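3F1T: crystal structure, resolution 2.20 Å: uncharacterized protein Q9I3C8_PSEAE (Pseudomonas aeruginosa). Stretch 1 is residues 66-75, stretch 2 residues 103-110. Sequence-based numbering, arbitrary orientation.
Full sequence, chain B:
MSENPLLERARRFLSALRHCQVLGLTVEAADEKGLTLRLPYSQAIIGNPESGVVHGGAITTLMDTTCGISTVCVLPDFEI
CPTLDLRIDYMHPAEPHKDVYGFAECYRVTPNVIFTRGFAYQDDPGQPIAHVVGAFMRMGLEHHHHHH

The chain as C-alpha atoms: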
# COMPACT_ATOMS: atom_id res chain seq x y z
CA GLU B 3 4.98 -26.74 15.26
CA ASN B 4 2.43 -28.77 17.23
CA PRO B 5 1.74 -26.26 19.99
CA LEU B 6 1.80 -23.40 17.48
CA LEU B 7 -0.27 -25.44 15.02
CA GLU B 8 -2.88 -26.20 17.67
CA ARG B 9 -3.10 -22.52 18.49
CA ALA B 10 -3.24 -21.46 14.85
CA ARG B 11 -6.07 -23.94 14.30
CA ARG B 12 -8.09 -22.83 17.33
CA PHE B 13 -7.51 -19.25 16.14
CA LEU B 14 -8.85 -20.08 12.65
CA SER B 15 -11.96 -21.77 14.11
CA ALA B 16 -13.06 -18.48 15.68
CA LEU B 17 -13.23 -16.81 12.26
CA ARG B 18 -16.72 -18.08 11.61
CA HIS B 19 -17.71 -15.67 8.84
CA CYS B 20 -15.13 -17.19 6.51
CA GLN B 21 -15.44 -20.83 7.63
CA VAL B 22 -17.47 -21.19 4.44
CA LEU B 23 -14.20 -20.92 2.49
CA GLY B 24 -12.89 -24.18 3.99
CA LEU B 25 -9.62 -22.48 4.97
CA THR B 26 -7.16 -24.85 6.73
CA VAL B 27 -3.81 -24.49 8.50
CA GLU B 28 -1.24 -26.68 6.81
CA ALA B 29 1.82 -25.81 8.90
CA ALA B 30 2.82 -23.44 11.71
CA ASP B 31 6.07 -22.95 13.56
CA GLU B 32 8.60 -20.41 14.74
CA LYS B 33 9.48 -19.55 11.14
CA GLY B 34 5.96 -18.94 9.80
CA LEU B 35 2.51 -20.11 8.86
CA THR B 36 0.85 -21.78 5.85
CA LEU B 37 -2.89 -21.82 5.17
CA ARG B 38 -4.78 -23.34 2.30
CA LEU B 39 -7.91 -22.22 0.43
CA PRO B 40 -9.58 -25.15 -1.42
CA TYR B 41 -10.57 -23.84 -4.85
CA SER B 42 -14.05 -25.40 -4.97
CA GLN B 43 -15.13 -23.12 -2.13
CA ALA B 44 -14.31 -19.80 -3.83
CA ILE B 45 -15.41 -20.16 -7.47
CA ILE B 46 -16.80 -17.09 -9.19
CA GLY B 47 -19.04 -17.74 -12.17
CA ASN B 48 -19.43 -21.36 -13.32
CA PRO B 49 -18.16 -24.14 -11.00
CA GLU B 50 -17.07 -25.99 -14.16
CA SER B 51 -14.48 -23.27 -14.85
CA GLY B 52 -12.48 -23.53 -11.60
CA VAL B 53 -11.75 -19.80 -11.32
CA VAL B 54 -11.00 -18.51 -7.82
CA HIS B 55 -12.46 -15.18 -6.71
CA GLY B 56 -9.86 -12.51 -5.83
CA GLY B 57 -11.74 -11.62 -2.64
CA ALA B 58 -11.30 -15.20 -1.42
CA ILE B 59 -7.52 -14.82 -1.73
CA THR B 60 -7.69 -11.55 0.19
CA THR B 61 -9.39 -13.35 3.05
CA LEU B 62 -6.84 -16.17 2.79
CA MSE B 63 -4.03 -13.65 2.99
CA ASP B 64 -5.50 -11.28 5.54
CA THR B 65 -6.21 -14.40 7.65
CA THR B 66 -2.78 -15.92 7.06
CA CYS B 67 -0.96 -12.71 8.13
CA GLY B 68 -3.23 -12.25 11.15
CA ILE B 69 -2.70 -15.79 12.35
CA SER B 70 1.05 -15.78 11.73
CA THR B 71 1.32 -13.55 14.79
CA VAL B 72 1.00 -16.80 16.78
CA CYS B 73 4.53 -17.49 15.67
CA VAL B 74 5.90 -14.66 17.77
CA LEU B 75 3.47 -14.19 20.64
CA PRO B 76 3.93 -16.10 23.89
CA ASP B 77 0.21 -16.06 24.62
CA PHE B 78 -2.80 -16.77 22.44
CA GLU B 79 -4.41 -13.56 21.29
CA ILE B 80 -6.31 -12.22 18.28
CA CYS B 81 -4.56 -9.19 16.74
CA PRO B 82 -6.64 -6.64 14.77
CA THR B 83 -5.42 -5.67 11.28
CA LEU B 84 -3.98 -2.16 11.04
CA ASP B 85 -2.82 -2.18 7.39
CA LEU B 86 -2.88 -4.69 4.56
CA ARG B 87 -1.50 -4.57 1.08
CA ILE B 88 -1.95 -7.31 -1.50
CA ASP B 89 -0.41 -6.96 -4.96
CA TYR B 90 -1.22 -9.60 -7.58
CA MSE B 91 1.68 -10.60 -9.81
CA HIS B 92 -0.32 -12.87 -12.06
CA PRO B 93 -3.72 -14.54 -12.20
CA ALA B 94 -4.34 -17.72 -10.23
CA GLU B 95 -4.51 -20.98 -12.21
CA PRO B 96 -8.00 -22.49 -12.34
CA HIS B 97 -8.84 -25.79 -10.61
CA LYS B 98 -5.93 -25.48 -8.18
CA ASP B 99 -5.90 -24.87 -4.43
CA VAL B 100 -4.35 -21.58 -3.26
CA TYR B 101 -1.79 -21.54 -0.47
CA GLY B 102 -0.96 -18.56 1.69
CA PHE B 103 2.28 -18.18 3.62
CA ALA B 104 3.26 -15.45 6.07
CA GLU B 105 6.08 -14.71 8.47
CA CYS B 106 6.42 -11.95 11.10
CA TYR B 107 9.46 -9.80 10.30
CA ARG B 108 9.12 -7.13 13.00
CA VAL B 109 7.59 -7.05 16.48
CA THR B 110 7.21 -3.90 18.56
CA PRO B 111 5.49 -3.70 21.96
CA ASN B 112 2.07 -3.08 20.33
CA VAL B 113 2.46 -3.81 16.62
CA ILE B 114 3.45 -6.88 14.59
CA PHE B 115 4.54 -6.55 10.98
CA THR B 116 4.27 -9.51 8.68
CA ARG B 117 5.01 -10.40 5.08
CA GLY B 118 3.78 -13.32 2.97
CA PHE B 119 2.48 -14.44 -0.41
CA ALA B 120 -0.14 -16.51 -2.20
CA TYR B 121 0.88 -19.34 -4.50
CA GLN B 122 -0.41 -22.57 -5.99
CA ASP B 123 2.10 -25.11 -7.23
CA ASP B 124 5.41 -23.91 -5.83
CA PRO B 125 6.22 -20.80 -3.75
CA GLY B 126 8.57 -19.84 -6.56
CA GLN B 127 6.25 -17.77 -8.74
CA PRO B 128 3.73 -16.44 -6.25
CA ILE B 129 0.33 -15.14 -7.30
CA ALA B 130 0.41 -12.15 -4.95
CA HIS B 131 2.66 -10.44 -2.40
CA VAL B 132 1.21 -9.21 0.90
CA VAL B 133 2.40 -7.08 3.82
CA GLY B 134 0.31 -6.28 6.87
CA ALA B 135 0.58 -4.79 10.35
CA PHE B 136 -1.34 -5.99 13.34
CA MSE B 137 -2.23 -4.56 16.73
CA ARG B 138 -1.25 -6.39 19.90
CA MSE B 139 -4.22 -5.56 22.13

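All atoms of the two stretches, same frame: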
# COMPACT_ATOMS: atom_id res chain seq x y z
N THR B 66 -4.13 -15.39 6.89
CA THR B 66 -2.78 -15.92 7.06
C THR B 66 -1.87 -14.97 7.84
O THR B 66 -1.13 -15.40 8.73
CB THR B 66 -2.15 -16.31 5.70
OG1 THR B 66 -2.92 -17.35 5.10
CG2 THR B 66 -0.74 -16.81 5.87
N CYS B 67 -1.77 -13.71 7.40
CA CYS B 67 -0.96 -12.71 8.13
C CYS B 67 -1.40 -12.52 9.58
O CYS B 67 -0.58 -12.50 10.50
CB CYS B 67 -0.99 -11.37 7.40
SG CYS B 67 -0.22 -11.37 5.76
N GLY B 68 -2.70 -12.36 9.79
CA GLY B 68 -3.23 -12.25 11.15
C GLY B 68 -2.78 -13.41 12.02
O GLY B 68 -2.29 -13.22 13.14
N ILE B 69 -2.94 -14.63 11.51
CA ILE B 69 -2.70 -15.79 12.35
C ILE B 69 -1.22 -16.08 12.55
O ILE B 69 -0.82 -16.73 13.52
CB ILE B 69 -3.43 -17.02 11.80
CG1 ILE B 69 -4.95 -16.82 11.92
CG2 ILE B 69 -3.02 -18.26 12.58
CD1 ILE B 69 -5.75 -18.03 11.47
N SER B 70 -0.39 -15.59 11.64
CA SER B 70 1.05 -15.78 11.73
C SER B 70 1.66 -15.06 12.92
O SER B 70 2.76 -15.40 13.35
CB SER B 70 1.74 -15.34 10.43
OG SER B 70 1.85 -13.93 10.37
N THR B 71 0.89 -14.17 13.54
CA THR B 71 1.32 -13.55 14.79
C THR B 71 1.52 -14.59 15.89
O THR B 71 2.24 -14.33 16.85
CB THR B 71 0.31 -12.49 15.29
OG1 THR B 71 -0.97 -13.09 15.51
CG2 THR B 71 0.16 -11.39 14.27
N VAL B 72 0.87 -15.76 15.77
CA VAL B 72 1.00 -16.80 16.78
C VAL B 72 2.45 -17.24 16.85
O VAL B 72 2.92 -17.71 17.89
CB VAL B 72 0.08 -18.03 16.54
CG1 VAL B 72 -1.39 -17.64 16.46
CG2 VAL B 72 0.52 -18.82 15.29
N CYS B 73 3.18 -16.99 15.77
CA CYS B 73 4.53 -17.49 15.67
C CYS B 73 5.46 -16.71 16.57
O CYS B 73 6.59 -17.12 16.77
CB CYS B 73 5.04 -17.41 14.23
SG CYS B 73 4.08 -18.42 13.08
N VAL B 74 5.03 -15.52 16.98
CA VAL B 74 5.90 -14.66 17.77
C VAL B 74 5.36 -14.31 19.15
O VAL B 74 6.06 -13.70 19.94
CB VAL B 74 6.28 -13.37 17.05
CG1 VAL B 74 7.15 -13.68 15.83
CG2 VAL B 74 5.04 -12.56 16.66
N LEU B 75 4.07 -14.55 19.37
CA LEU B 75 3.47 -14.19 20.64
C LEU B 75 3.53 -15.35 21.60
O LEU B 75 3.33 -16.50 21.20
CB LEU B 75 2.03 -13.73 20.44
CG LEU B 75 1.92 -12.45 19.61
CD1 LEU B 75 0.48 -12.01 19.49
CD2 LEU B 75 2.77 -11.35 20.25
N PHE B 103 1.24 -18.13 2.61
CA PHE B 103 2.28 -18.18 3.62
C PHE B 103 2.55 -16.78 4.17
O PHE B 103 2.46 -15.80 3.43
CB PHE B 103 3.57 -18.76 3.03
CG PHE B 103 4.76 -18.63 3.95
CD1 PHE B 103 5.61 -17.55 3.85
CD2 PHE B 103 4.95 -19.55 4.97
CE1 PHE B 103 6.65 -17.38 4.74
CE2 PHE B 103 6.02 -19.42 5.83
CZ PHE B 103 6.87 -18.32 5.72
N ALA B 104 2.78 -16.69 5.48
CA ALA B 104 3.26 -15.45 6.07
C ALA B 104 4.25 -15.67 7.20
O ALA B 104 4.18 -16.67 7.93
CB ALA B 104 2.10 -14.59 6.55
N GLU B 105 5.05 -14.65 7.46
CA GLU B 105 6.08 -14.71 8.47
C GLU B 105 6.20 -13.32 9.08
O GLU B 105 6.29 -12.34 8.34
CB GLU B 105 7.41 -15.09 7.80
CG GLU B 105 8.56 -15.34 8.79
CD GLU B 105 9.88 -15.66 8.08
OE1 GLU B 105 10.17 -15.05 7.01
OE2 GLU B 105 10.65 -16.50 8.63
N CYS B 106 6.14 -13.22 10.40
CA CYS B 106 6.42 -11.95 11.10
C CYS B 106 7.88 -11.53 10.94
O CYS B 106 8.78 -12.33 11.15
CB CYS B 106 6.09 -12.07 12.58
SG CYS B 106 4.39 -12.54 12.87
N TYR B 107 8.10 -10.28 10.53
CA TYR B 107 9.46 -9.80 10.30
C TYR B 107 9.84 -8.65 11.24
O TYR B 107 11.03 -8.35 11.42
CB TYR B 107 9.66 -9.40 8.83
CG TYR B 107 8.86 -8.20 8.39
CD1 TYR B 107 9.37 -6.91 8.53
CD2 TYR B 107 7.62 -8.35 7.79
CE1 TYR B 107 8.62 -5.81 8.19
CE2 TYR B 107 6.89 -7.24 7.36
CZ TYR B 107 7.43 -5.99 7.50
OH TYR B 107 6.72 -4.88 7.09
N ARG B 108 8.85 -8.08 11.93
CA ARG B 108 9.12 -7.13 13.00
C ARG B 108 8.03 -7.13 14.06
O ARG B 108 6.83 -7.18 13.75
CB ARG B 108 9.29 -5.70 12.46
CG ARG B 108 9.88 -4.75 13.51
CD ARG B 108 9.77 -3.31 13.09
NE ARG B 108 10.53 -3.05 11.87
CZ ARG B 108 9.98 -2.83 10.68
NH1 ARG B 108 8.66 -2.74 10.59
NH2 ARG B 108 10.74 -2.59 9.63
N VAL B 109 8.47 -7.08 15.32
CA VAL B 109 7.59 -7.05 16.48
C VAL B 109 7.98 -5.87 17.36
O VAL B 109 9.12 -5.78 17.80
CB VAL B 109 7.71 -8.33 17.31
CG1 VAL B 109 6.76 -8.28 18.51
CG2 VAL B 109 7.41 -9.56 16.44
N THR B 110 7.06 -4.93 17.53
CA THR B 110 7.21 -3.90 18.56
C THR B 110 6.26 -4.21 19.73
O THR B 110 5.55 -5.20 19.69
CB THR B 110 6.93 -2.49 17.98
OG1 THR B 110 5.53 -2.31 17.77
CG2 THR B 110 7.65 -2.31 16.64

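What holds a helix against a strand when no hydrogen bond crosses between them? Here it is packing alone. The helix that includes residues 66-70 runs over the strand 103-109 at 42°, with the axes 7.4 Å apart at their closest, and together the stretches bury 383 Å². The strand's alternation sorts its side chains: Ala 104 and Cys 106 point toward the helical stretch, while Phe 103, Glu 105 and Tyr 107 point away. Cys 106, Ala 104 and Val 74 carry most of the contact.

Why does so small a residue as Ala 104 cover so much surface? Its methyl sits where the helix comes nearest, the CA atoms of Cys 67 and Ala 104 being only 5.4 Å apart. Three residues of the helical stretch pack against it: CB of Ala 104 lies 3.7 Å from CG2 of Thr 66, 3.9 Å from CA of Cys 67 and 3.9 Å from OG of Ser 70. The Thr 66 methyl also reaches the strand backbone, with CG2 3.5 Å from N of Ala 104. A short side chain suits this spot because it lets the strand lie close to the helix backbone while still filling the space between them.

How does Cys 106 fit against Ser 70 and the start of the 3-10 segment? Its chi1 is m, and the sulfur reaches the backbone of the turn: SG of Cys 106 is 3.3 Å from O of Ser 70 and 3.8 Å from CA of Thr 71. That carbonyl oxygen already accepts a hydrogen bond from N of Cys 73 at 2.9 Å. Ser 70 points its side chain toward the strand, yet its hydroxyl is satisfied on its own side, with OG donating to O of Cys 67 at 2.8 Å. A polar residue can therefore be buried here, and its OG packs 3.8 Å from SG of Cys 106 without bonding to the strand.

What closes the contact at its far end? Beyond the 3-10 segment, Val 74 turns toward the strand and packs its two methyls against Cys 106 and Val 109. CG1 of Val 74 lies 3.8 Å from CB of Cys 106, and CG2 of Val 74 lies 3.8 Å from CG2 of Val 109. The branched side chain thus spans the gap between two strand residues, both pointing toward it. Val 109 is exposed in the assembly as a whole, so this apolar pairing gives its side chain partial cover.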